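Local coordinates for solute-binding protein Csal_2479 (Chromohalobacter salexigens, PDB 4P1L) that binds D-glucuronate in vitro and is probably the periplasmic receptor of a tripartite ATP-independent (TRAP) transporter that carries solutes into the cytoplasm, at residues 129-133 with 134-138. Sequence-based numbering, arbitrary orientation.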
# COMPACT_ATOMS: atom_id res chain seq x y z
N ALA A 129 -7.29 4.12 15.15
CA ALA A 129 -8.09 4.91 14.22
C ALA A 129 -8.94 4.03 13.30
O ALA A 129 -10.10 4.35 13.03
CB ALA A 129 -7.21 5.83 13.42
N LEU A 130 -8.36 2.93 12.81
CA LEU A 130 -9.12 2.00 11.99
C LEU A 130 -10.24 1.32 12.76
O LEU A 130 -11.31 1.08 12.20
CB LEU A 130 -8.20 0.94 11.35
CG LEU A 130 -7.76 1.34 9.95
CD1 LEU A 130 -6.76 2.52 9.96
CD2 LEU A 130 -7.17 0.12 9.28
N ALA A 131 -10.02 1.05 14.05
CA ALA A 131 -11.01 0.36 14.88
C ALA A 131 -12.26 1.22 15.00
O ALA A 131 -13.37 0.71 15.01
CB ALA A 131 -10.45 0.04 16.28
N GLU A 132 -12.06 2.52 15.07
CA GLU A 132 -13.16 3.45 15.14
C GLU A 132 -14.01 3.39 13.87
O GLU A 132 -15.19 3.73 13.91
CB GLU A 132 -12.61 4.85 15.45
CG GLU A 132 -13.30 6.00 14.79
CD GLU A 132 -12.80 7.31 15.37
OE1 GLU A 132 -13.11 7.60 16.55
OE2 GLU A 132 -12.06 8.04 14.66
N LYS A 133 -13.44 2.93 12.76
CA LYS A 133 -14.20 2.77 11.52
C LYS A 133 -14.49 1.30 11.21
O LYS A 133 -14.67 0.94 10.04
CB LYS A 133 -13.43 3.38 10.35
CG LYS A 133 -13.10 4.86 10.54
CD LYS A 133 -14.31 5.75 10.45
CE LYS A 133 -13.94 7.20 10.65
NZ LYS A 133 -15.13 8.06 10.43
N ASN A 134 -14.49 0.46 12.25
CA ASN A 134 -14.95 -0.94 12.18
C ASN A 134 -13.97 -1.90 11.54
O ASN A 134 -14.38 -2.98 11.11
CB ASN A 134 -16.28 -1.07 11.43
CG ASN A 134 -17.47 -0.73 12.27
OD1 ASN A 134 -17.38 -0.52 13.48
ND2 ASN A 134 -18.64 -0.72 11.63
N LEU A 135 -12.70 -1.55 11.49
CA LEU A 135 -11.67 -2.46 10.99
C LEU A 135 -10.65 -2.75 12.09
O LEU A 135 -10.06 -1.82 12.67
CB LEU A 135 -10.98 -1.85 9.77
CG LEU A 135 -11.87 -1.62 8.54
CD1 LEU A 135 -11.14 -0.80 7.47
CD2 LEU A 135 -12.37 -2.94 7.94
N ILE A 136 -10.44 -4.04 12.37
CA ILE A 136 -9.54 -4.45 13.42
C ILE A 136 -8.21 -4.91 12.80
O ILE A 136 -8.16 -5.93 12.12
CB ILE A 136 -10.13 -5.58 14.26
CG1 ILE A 136 -11.54 -5.20 14.77
CG2 ILE A 136 -9.19 -5.93 15.39
CD1 ILE A 136 -11.58 -3.88 15.57
N VAL A 137 -7.16 -4.13 13.01
CA VAL A 137 -5.85 -4.43 12.39
C VAL A 137 -5.12 -5.45 13.23
O VAL A 137 -4.94 -5.26 14.45
CB VAL A 137 -4.96 -3.19 12.28
CG1 VAL A 137 -3.57 -3.59 11.81
CG2 VAL A 137 -5.57 -2.17 11.33
N LEU A 138 -4.70 -6.54 12.59
CA LEU A 138 -4.01 -7.61 13.27
C LEU A 138 -2.50 -7.60 13.02
O LEU A 138 -1.73 -8.06 13.85
CB LEU A 138 -4.57 -8.96 12.82
CG LEU A 138 -6.07 -9.16 13.04
CD1 LEU A 138 -6.44 -10.59 12.72
CD2 LEU A 138 -6.45 -8.81 14.46
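Leu130 and Leu135 join through the backbone where helix 121-132 gives way to strand 135-141: Leu135 N donates to Leu130 O at 3.1 Å, a nearly straight bond with an N-H...O angle of 162°. Leu130 O also accepts Lys133 N at 2.9 Å, and the two donors arrive from opposite faces of its carbonyl plane, so one oxygen serves both the last turn of the helix and the first residue of the strand. A second bond across the turn, closing a shorter loop, runs from Asn134 N to Ala131 O at 3.0 Å, its donor standing well above the carbonyl plane.

These paired bonds are a worked example of a helix ended by a Schellman motif, with Asn134 as the C-prime residue at a positive phi of 77°. The reversal it produces sends the chain into the edge strand of a mixed five-stranded sheet, where Ile136 bonds through its backbone to Val238 of the adjoining antiparallel strand. At the turn itself, Asn134 ND2 donates to Arg78 O, while Arg78 NE returns a bond to Lys133 O.

Apolar contacts lie on two sides of the turn. On the buried side, Leu130 CD2 presses against Val137 CG2 at 3.5 Å, closer than usual for two methyl carbons; CG2 is placed there by a chi1 of 173°, which sets CG1 anti to the backbone N and leaves CG2 beside that nitrogen. Leu130 CB also lies 4.2 Å from Leu135 CB. Toward the more open side, the bent chain of Ile136 brings CD1 to 4.1 Å from Ala131 CB, and Trp243 packs against the same isoleucine.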